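Local coordinates for lactose Operon Repressor (Escherichia coli, PDB 1JYE), which represses transcription of the lactose operon by binding operator DNA, here as a dimeric, C-terminally truncated variant of altered stability, at residues 64-69 with 78-83; 93-98 with 115-120; 228-233 with 258-263; 242-247 with 251-256. The protein carries 1 engineered substitution. All coordinates share one frame; numbering follows the deposited sequence.

How the contacts relate
Contacts 1 and 2 lie together in one subdomain, their centres 11 Å apart; contacts 3 and 4 lie in the other, with centres 10 Å apart. Contacts 1 and 2 share a parallel sheet, in which strands 63-68 and 93-98 are neighbours; Val66 O and Ser97 N, 2.8 Å apart, probably form a hydrogen bond between them. Contacts 3 and 4 both use helix 247-259, and Thr229 OG1 of contact 3 packs 3.3 Å from Ala253 CB of contact 4. The pairs stand on opposite sides of the chain's centre, contact 1 being 26 Å from contact 4 between centres. Within contact 4, Asn246 binds a glycerol, probably from the crystallisation liquor.

Contact 1 (64-69 with 78-83); sequences IGVATS and QIVAAI
Val66 and Ile83 meet methyl to methyl, tip to tip, in the apolar part of the contact: Val66 CG2 comes to 4.1 Å from Ile83 CG2. The other branch of the valine, CG1, faces Val80 CG2 at 4.5 Å, so the two Val66 methyls are divided between two helix residues three positions apart. With CG1 anti to the backbone N (chi1 177°), Val66 spreads its methyls in this way. All these residues direct CB across the gap and are buried.

The mixed polar and apolar part is carried by Thr68. Val80 CG2 touches Thr68 OG1 at 3.7 Å and is 4.1 Å from Thr68 CB, the two side chains crossing at a slant. The hydroxyl donates to Ser69 O over 2.8 Å, in the carbonyl plane and on a lone pair, with a C=O...donor angle of 127°; Asn125 ND2 from strand 122-125 bonds to Thr68 OG1 as well. Two bonds thus satisfy a buried hydroxyl that also packs against a methyl. A valine at Thr68 would probably keep much of the packing on Val80 but leave Ser69 O and Asn125 ND2 without their hydroxyl partner.

The axes of strand 64-68 and helix 78-83 run antiparallel at 175°, 10.7 Å apart at closest approach, and Val80 also packs on Leu71 of the second subunit. This is the first strand-to-helix packing of a beta-alpha-beta unit, strand 63-68, helix 74-89 and strand 93-98, as expected for the periplasmic binding protein-like fold of the LacI family.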
# COMPACT_ATOMS: atom_id res chain seq x y z
N ILE A 64 -0.41 -22.54 7.02
CA ILE A 64 0.48 -21.74 7.86
C ILE A 64 -0.26 -20.49 8.33
O ILE A 64 -1.26 -20.08 7.73
CB ILE A 64 1.76 -21.33 7.11
CG1 ILE A 64 1.41 -20.55 5.84
CG2 ILE A 64 2.56 -22.58 6.76
CD1 ILE A 64 2.63 -20.12 5.04
N GLY A 65 0.23 -19.89 9.41
CA GLY A 65 -0.41 -18.71 9.94
C GLY A 65 0.51 -17.51 9.95
O GLY A 65 1.72 -17.63 10.15
N VAL A 66 -0.07 -16.33 9.73
CA VAL A 66 0.70 -15.10 9.72
C VAL A 66 0.07 -14.09 10.68
O VAL A 66 -1.11 -13.76 10.56
CB VAL A 66 0.74 -14.45 8.31
CG1 VAL A 66 1.50 -13.13 8.38
CG2 VAL A 66 1.41 -15.39 7.32
N ALA A 67 0.86 -13.61 11.64
CA ALA A 67 0.41 -12.59 12.58
C ALA A 67 1.08 -11.35 12.00
O ALA A 67 2.30 -11.28 11.93
CB ALA A 67 0.92 -12.88 13.99
N THR A 68 0.29 -10.37 11.58
CA THR A 68 0.89 -9.20 10.94
C THR A 68 0.44 -7.82 11.39
O THR A 68 -0.68 -7.64 11.87
CB THR A 68 0.68 -9.28 9.41
OG1 THR A 68 1.27 -8.13 8.78
CG2 THR A 68 -0.81 -9.31 9.09
N SER A 69 1.33 -6.85 11.20
CA SER A 69 1.03 -5.46 11.51
C SER A 69 -0.03 -5.10 10.47
O SER A 69 -0.21 -5.83 9.49
CB SER A 69 2.26 -4.58 11.30
OG SER A 69 3.30 -4.91 12.21
N GLN A 78 3.28 -5.36 1.45
CA GLN A 78 4.17 -5.89 0.41
C GLN A 78 4.72 -7.24 0.85
O GLN A 78 4.82 -8.18 0.06
CB GLN A 78 5.31 -4.92 0.14
CG GLN A 78 4.86 -3.54 -0.32
CD GLN A 78 4.03 -3.58 -1.59
OE1 GLN A 78 4.47 -4.09 -2.62
NE2 GLN A 78 2.81 -3.05 -1.52
N ILE A 79 5.09 -7.34 2.13
CA ILE A 79 5.62 -8.58 2.66
C ILE A 79 4.58 -9.69 2.62
O ILE A 79 4.84 -10.79 2.14
CB ILE A 79 6.11 -8.39 4.10
CG1 ILE A 79 7.26 -7.37 4.11
CG2 ILE A 79 6.54 -9.73 4.70
CD1 ILE A 79 7.76 -6.99 5.50
N VAL A 80 3.38 -9.41 3.13
CA VAL A 80 2.33 -10.42 3.15
C VAL A 80 1.91 -10.84 1.75
O VAL A 80 1.59 -12.01 1.52
CB VAL A 80 1.11 -9.94 3.97
CG1 VAL A 80 -0.03 -10.94 3.87
CG2 VAL A 80 1.52 -9.77 5.43
N ALA A 81 1.93 -9.91 0.80
CA ALA A 81 1.58 -10.24 -0.58
C ALA A 81 2.55 -11.30 -1.09
O ALA A 81 2.15 -12.28 -1.71
CB ALA A 81 1.65 -9.00 -1.46
N ALA A 82 3.83 -11.10 -0.81
CA ALA A 82 4.87 -12.03 -1.23
C ALA A 82 4.70 -13.37 -0.52
O ALA A 82 4.94 -14.43 -1.10
CB ALA A 82 6.24 -11.45 -0.95
N ILE A 83 4.31 -13.32 0.75
CA ILE A 83 4.10 -14.55 1.51
C ILE A 83 2.97 -15.35 0.87
O ILE A 83 3.11 -16.56 0.64
CB ILE A 83 3.71 -14.23 2.98
CG1 ILE A 83 4.93 -13.68 3.73
CG2 ILE A 83 3.17 -15.48 3.66
CD1 ILE A 83 4.62 -13.24 5.14

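Contact 2 (93-98 with 115-120)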
# COMPACT_ATOMS: atom_id res chain seq x y z
N SER A 93 -1.94 -23.10 2.29
CA SER A 93 -2.98 -22.12 2.54
C SER A 93 -2.48 -21.26 3.70
O SER A 93 -1.65 -21.71 4.49
CB SER A 93 -4.30 -22.80 2.91
OG SER A 93 -4.87 -23.41 1.77
N VAL A 94 -3.00 -20.04 3.80
CA VAL A 94 -2.55 -19.13 4.84
C VAL A 94 -3.66 -18.45 5.63
O VAL A 94 -4.55 -17.83 5.06
CB VAL A 94 -1.67 -18.02 4.23
CG1 VAL A 94 -1.06 -17.16 5.33
CG2 VAL A 94 -0.59 -18.63 3.36
N VAL A 95 -3.59 -18.59 6.96
CA VAL A 95 -4.54 -17.94 7.84
C VAL A 95 -3.82 -16.66 8.26
O VAL A 95 -2.68 -16.71 8.72
CB VAL A 95 -4.84 -18.79 9.09
CG1 VAL A 95 -5.85 -18.07 9.99
CG2 VAL A 95 -5.38 -20.15 8.68
N VAL A 96 -4.48 -15.52 8.10
CA VAL A 96 -3.86 -14.24 8.45
C VAL A 96 -4.60 -13.54 9.57
O VAL A 96 -5.81 -13.35 9.52
CB VAL A 96 -3.82 -13.29 7.22
CG1 VAL A 96 -3.08 -12.01 7.58
CG2 VAL A 96 -3.16 -13.99 6.05
N SER A 97 -3.85 -13.14 10.60
CA SER A 97 -4.41 -12.44 11.74
C SER A 97 -3.71 -11.09 11.85
O SER A 97 -2.48 -11.03 11.92
CB SER A 97 -4.20 -13.24 13.03
OG SER A 97 -4.70 -12.54 14.16
N MET A 98 -4.48 -10.01 11.84
CA MET A 98 -3.91 -8.67 11.94
C MET A 98 -3.93 -8.25 13.40
O MET A 98 -4.99 -8.20 14.03
CB MET A 98 -4.72 -7.70 11.07
CG MET A 98 -3.88 -6.60 10.42
SD MET A 98 -4.78 -5.72 9.11
CE MET A 98 -5.79 -4.63 10.10
N LEU A 115 -3.09 -20.63 16.26
CA LEU A 115 -2.83 -22.00 16.67
C LEU A 115 -4.14 -22.78 16.79
O LEU A 115 -4.18 -23.99 16.58
CB LEU A 115 -2.10 -22.02 18.02
CG LEU A 115 -0.64 -21.56 18.01
CD1 LEU A 115 -0.12 -21.51 19.44
CD2 LEU A 115 0.20 -22.51 17.16
N ALA A 116 -5.22 -22.07 17.12
CA ALA A 116 -6.53 -22.70 17.25
C ALA A 116 -7.05 -23.15 15.89
O ALA A 116 -7.96 -23.98 15.80
CB ALA A 116 -7.51 -21.73 17.90
N GLN A 117 -6.48 -22.59 14.82
CA GLN A 117 -6.88 -22.95 13.47
C GLN A 117 -6.02 -24.09 12.94
O GLN A 117 -6.10 -24.45 11.76
CB GLN A 117 -6.78 -21.74 12.54
CG GLN A 117 -7.76 -20.62 12.87
CD GLN A 117 -9.20 -21.10 12.93
OE1 GLN A 117 -9.65 -21.86 12.08
NE2 GLN A 117 -9.93 -20.65 13.95
N ARG A 118 -5.21 -24.66 13.82
CA ARG A 118 -4.33 -25.78 13.49
C ARG A 118 -3.24 -25.50 12.46
O ARG A 118 -2.96 -26.35 11.61
CB ARG A 118 -5.16 -26.98 13.02
CG ARG A 118 -6.20 -27.47 14.02
CD ARG A 118 -6.63 -28.89 13.69
NE ARG A 118 -6.98 -29.05 12.28
CZ ARG A 118 -7.20 -30.22 11.69
NH1 ARG A 118 -7.10 -31.34 12.38
NH2 ARG A 118 -7.51 -30.26 10.40
N VAL A 119 -2.63 -24.33 12.52
CA VAL A 119 -1.56 -24.00 11.59
C VAL A 119 -0.32 -24.81 12.01
O VAL A 119 -0.15 -25.09 13.20
CB VAL A 119 -1.22 -22.50 11.61
CG1 VAL A 119 -2.45 -21.69 11.22
CG2 VAL A 119 -0.74 -22.09 13.00
N SER A 120 0.52 -25.18 11.05
CA SER A 120 1.71 -25.97 11.35
C SER A 120 2.99 -25.13 11.29
O SER A 120 4.10 -25.65 11.40
CB SER A 120 1.83 -27.15 10.38
OG SER A 120 1.97 -26.71 9.04
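Val95 touches both Val119 and Gln117, and these two apolar contacts make up the whole meeting of strand 93-98 with residues 115-120. The tighter is between methyls: Val95 CG2 lies 4.2 Å from Val119 CG1, the two side chains slanting across one another. Val95 holds CG1 anti to the backbone N (chi1 -180°), which sends its two methyls to different partners. While CG2 goes to Val119, CG1 reaches the aliphatic part of Gln117, whose CG is 4.3 Å away. Only a methylene of the glutamine is used here, and its amide takes no part. Both valines are buried, and the small interface, 97 Å² over both sides, fits packing by a few methyl and methylene groups.

In the chain, residues 115-120 connect helix 104-115 to strand 122-125 and so complete a beta-alpha-beta crossover that starts from strand 93-98; in the parallel sheet, strand 63-68 lies between the two strands it joins. Val95 also touches Leu114 of the crossover helix, whereas Val94, on the reverse face of the strand, packs on helix 74-89, including the engineered Leu84.

Backbone bonding shapes the connection. A type I turn runs from Leu115 to Arg118, with Arg118 N donating to Leu115 O at 3.0 Å. Arg118 itself has a positive phi of 64°, and the chain then turns so that Val119 faces Val95. Strand 93-98 is an outermost strand of the sheet within its chain, and Val94 and Val96 make backbone hydrogen bonds to the second subunit; Gln117 also packs on Ser93 of that subunit.

Contact 3 (228-233 with 258-263); sequences QTMQML and TESGLR
Met230 bends at chi2 (-58°), which brings SD from a CB that does not face the partner round to Ser260, and again at chi3 (-50°), which lays CE beside the same residue. Leu233, one helical turn later, has CG anti to its carbonyl carbon (chi1 -63°) and presents CD1 to the same serine. Ser260 OG therefore sits against two apolar groups: Leu233 CD1 at 3.4 Å and Met230 SD at 3.5 Å, with Met230 CE at 3.8 Å from that oxygen. Ser260 CB adds a further touch, 3.9 Å from Leu233 CD1. The hydroxyl's polar partner is Ala256 O, in the last turn of helix 247-259, just before the serine, so the methionine and leucine pack around an oxygen already hydrogen-bonded.

Just beyond Ser260 the helix closes in a Schellman motif at Gly261, with Gly261 N bonded to Thr258 O at 3.0 Å. A side chain at Gly261 would jam against the preceding carbonyl.

The contact joins helix 222-234 to the C-terminal end of helix 247-259, near the surface. Deeper in the same seam, Met230 and Thr229 pack on Ala256, and Met232 reaches strands 182-186 and 241-244 of the parallel sheet beneath.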
# COMPACT_ATOMS: atom_id res chain seq x y z
N GLN A 228 5.96 17.15 10.84
CA GLN A 228 7.23 17.25 11.54
C GLN A 228 8.22 18.16 10.83
O GLN A 228 8.93 18.95 11.48
CB GLN A 228 7.85 15.85 11.71
CG GLN A 228 7.07 14.96 12.66
CD GLN A 228 6.91 15.59 14.03
OE1 GLN A 228 7.88 16.02 14.65
NE2 GLN A 228 5.67 15.65 14.52
N THR A 229 8.27 18.08 9.51
CA THR A 229 9.19 18.90 8.74
C THR A 229 8.76 20.37 8.79
O THR A 229 9.60 21.26 8.92
CB THR A 229 9.28 18.42 7.29
OG1 THR A 229 9.70 17.05 7.28
CG2 THR A 229 10.28 19.25 6.50
N MET A 230 7.46 20.63 8.68
CA MET A 230 6.97 22.00 8.74
C MET A 230 7.28 22.60 10.11
O MET A 230 7.66 23.76 10.22
CB MET A 230 5.46 22.06 8.49
CG MET A 230 5.06 21.95 7.03
SD MET A 230 5.80 23.24 6.00
CE MET A 230 5.42 24.69 6.93
N GLN A 231 7.12 21.80 11.16
CA GLN A 231 7.38 22.27 12.52
C GLN A 231 8.86 22.62 12.69
O GLN A 231 9.20 23.61 13.34
CB GLN A 231 6.97 21.22 13.55
CG GLN A 231 5.46 20.97 13.57
CD GLN A 231 5.04 19.96 14.63
OE1 GLN A 231 3.88 19.54 14.68
NE2 GLN A 231 5.97 19.58 15.49
N MET A 232 9.72 21.79 12.11
CA MET A 232 11.16 22.01 12.17
C MET A 232 11.52 23.31 11.45
O MET A 232 12.24 24.16 11.99
CB MET A 232 11.90 20.84 11.52
CG MET A 232 13.40 21.03 11.43
SD MET A 232 14.20 19.70 10.53
CE MET A 232 13.72 20.11 8.84
N LEU A 233 11.02 23.46 10.23
CA LEU A 233 11.29 24.65 9.44
C LEU A 233 10.72 25.91 10.08
O LEU A 233 11.36 26.96 10.08
CB LEU A 233 10.72 24.48 8.03
CG LEU A 233 11.34 23.34 7.21
CD1 LEU A 233 10.61 23.21 5.88
CD2 LEU A 233 12.82 23.61 6.99
N THR A 258 9.00 22.06 -0.17
CA THR A 258 8.53 22.78 -1.34
C THR A 258 7.57 23.92 -1.01
O THR A 258 7.71 25.03 -1.54
CB THR A 258 7.84 21.82 -2.33
OG1 THR A 258 8.75 20.75 -2.66
CG2 THR A 258 7.45 22.55 -3.60
N GLU A 259 6.60 23.67 -0.14
CA GLU A 259 5.63 24.70 0.21
C GLU A 259 6.26 25.80 1.05
O GLU A 259 5.69 26.89 1.19
CB GLU A 259 4.43 24.09 0.93
CG GLU A 259 3.76 22.98 0.13
CD GLU A 259 2.35 22.65 0.59
OE1 GLU A 259 2.05 22.82 1.79
OE2 GLU A 259 1.54 22.20 -0.25
N SER A 260 7.44 25.53 1.60
CA SER A 260 8.15 26.52 2.41
C SER A 260 8.99 27.42 1.51
O SER A 260 9.73 28.29 1.99
CB SER A 260 9.06 25.83 3.43
OG SER A 260 8.29 25.15 4.41
N GLY A 261 8.88 27.21 0.20
CA GLY A 261 9.63 28.01 -0.75
C GLY A 261 11.04 27.54 -1.01
O GLY A 261 11.86 28.29 -1.53
N LEU A 262 11.32 26.28 -0.66
CA LEU A 262 12.65 25.72 -0.87
C LEU A 262 12.62 24.60 -1.91
O LEU A 262 11.56 24.04 -2.21
CB LEU A 262 13.21 25.18 0.44
CG LEU A 262 13.40 26.21 1.56
CD1 LEU A 262 13.90 25.52 2.82
CD2 LEU A 262 14.38 27.28 1.11
N ARG A 263 13.78 24.28 -2.47
CA ARG A 263 13.88 23.24 -3.48
C ARG A 263 14.39 21.93 -2.90
O ARG A 263 15.43 21.90 -2.24
CB ARG A 263 14.82 23.69 -4.59
CG ARG A 263 14.35 24.91 -5.36
CD ARG A 263 15.49 25.47 -6.20
NE ARG A 263 16.58 25.94 -5.35
CZ ARG A 263 17.76 26.36 -5.81
NH1 ARG A 263 18.01 26.36 -7.11
NH2 ARG A 263 18.70 26.76 -4.96

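Contact 4 (242-247 with 251-256); sequences MLVAND and LGAMRA
Leu251 N donates to Asp247 O over 2.9 Å, the one hydrogen bond between the segments. Its N-H...O angle is 145°, and it is an i to i+4 bond in the first turn of helix 247-259. The Leu251 CB also rests 3.7 Å from that carbonyl oxygen, while CG, held anti to the backbone N (chi1 175°), carries the rest of the side chain away from the strand and toward Tyr282 of the second subunit.

The apolar contacts converge on one small residue. Ala253 CB points at the strand and meets Met242 CE at 4.3 Å and Val244 CG2 at 4.5 Å. These are alternate residues of the strand, so their side chains emerge from the same face, and the alanine methyl lies against both.

Farther out, polar bonds set the start of the helix. Asn246 is its N-cap, with OD1 bonded to Met249 N, while its ND2 bonds to Trp220 O and to a glycerol. The buried carboxylate of Asp247 is satisfied beyond the segments: OD1 pairs with Thr288 OG1 and OD2 accepts from Thr276 N, which fixes how that group is turned.

Strand 241-244 lies inside the parallel sheet, between strands 182-186 and 269-271, and helix 247-259 is the crossover of the beta-alpha-beta unit leading to strand 269-271. Helix 222-234 lies alongside on the same face, its Thr229 touching Met242.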
# COMPACT_ATOMS: atom_id res chain seq x y z
N MET A 242 18.13 15.78 4.95
CA MET A 242 17.30 15.05 5.90
C MET A 242 17.33 13.56 5.63
O MET A 242 17.25 13.13 4.47
CB MET A 242 15.84 15.52 5.82
CG MET A 242 15.58 16.96 6.22
SD MET A 242 13.82 17.35 6.04
CE MET A 242 13.12 16.53 7.46
N LEU A 243 17.46 12.77 6.69
CA LEU A 243 17.41 11.31 6.58
C LEU A 243 16.01 11.01 7.11
O LEU A 243 15.69 11.33 8.25
CB LEU A 243 18.48 10.66 7.46
CG LEU A 243 19.89 10.71 6.87
CD1 LEU A 243 20.92 10.45 7.96
CD2 LEU A 243 20.00 9.68 5.75
N VAL A 244 15.16 10.41 6.28
CA VAL A 244 13.79 10.10 6.67
C VAL A 244 13.56 8.59 6.75
O VAL A 244 14.03 7.84 5.90
CB VAL A 244 12.79 10.76 5.69
CG1 VAL A 244 11.37 10.57 6.17
CG2 VAL A 244 13.12 12.25 5.56
N ALA A 245 12.82 8.16 7.78
CA ALA A 245 12.58 6.75 8.06
C ALA A 245 11.88 5.90 7.01
O ALA A 245 12.00 4.68 7.03
CB ALA A 245 11.89 6.60 9.41
N ASN A 246 11.11 6.52 6.12
CA ASN A 246 10.49 5.75 5.04
C ASN A 246 10.10 6.68 3.91
O ASN A 246 10.13 7.90 4.07
CB ASN A 246 9.32 4.86 5.55
CG ASN A 246 8.02 5.62 5.74
OD1 ASN A 246 7.98 6.84 5.83
ND2 ASN A 246 6.92 4.86 5.84
N ASP A 247 9.79 6.12 2.76
CA ASP A 247 9.47 6.94 1.61
C ASP A 247 8.22 7.79 1.76
O ASP A 247 8.18 8.92 1.27
CB ASP A 247 9.37 6.06 0.35
CG ASP A 247 10.71 5.46 -0.04
OD1 ASP A 247 11.75 5.95 0.45
OD2 ASP A 247 10.72 4.51 -0.85
N LEU A 251 7.94 11.76 1.43
CA LEU A 251 7.04 12.48 0.53
C LEU A 251 6.48 13.69 1.26
O LEU A 251 6.41 14.79 0.71
CB LEU A 251 5.89 11.57 0.09
CG LEU A 251 4.80 12.22 -0.77
CD1 LEU A 251 5.34 12.53 -2.16
CD2 LEU A 251 3.61 11.28 -0.87
N GLY A 252 6.08 13.47 2.51
CA GLY A 252 5.54 14.55 3.32
C GLY A 252 6.58 15.63 3.56
O GLY A 252 6.28 16.81 3.48
N ALA A 253 7.81 15.22 3.85
CA ALA A 253 8.89 16.16 4.09
C ALA A 253 9.14 16.99 2.83
O ALA A 253 9.33 18.20 2.89
CB ALA A 253 10.17 15.42 4.48
N MET A 254 9.14 16.32 1.68
CA MET A 254 9.37 16.99 0.41
C MET A 254 8.30 18.04 0.16
O MET A 254 8.58 19.12 -0.35
CB MET A 254 9.40 15.96 -0.72
CG MET A 254 10.66 15.09 -0.70
SD MET A 254 10.55 13.66 -1.79
CE MET A 254 10.32 14.48 -3.37
N ARG A 255 7.05 17.72 0.51
CA ARG A 255 5.98 18.68 0.32
C ARG A 255 6.19 19.88 1.24
O ARG A 255 6.01 21.02 0.83
CB ARG A 255 4.61 18.05 0.63
CG ARG A 255 3.48 19.07 0.53
CD ARG A 255 2.13 18.53 0.96
NE ARG A 255 1.24 19.65 1.28
CZ ARG A 255 0.28 19.62 2.20
NH1 ARG A 255 0.07 18.52 2.90
NH2 ARG A 255 -0.43 20.71 2.44
N ALA A 256 6.59 19.62 2.48
CA ALA A 256 6.83 20.70 3.44
C ALA A 256 7.93 21.62 2.93
O ALA A 256 7.80 22.84 2.96
CB ALA A 256 7.21 20.12 4.80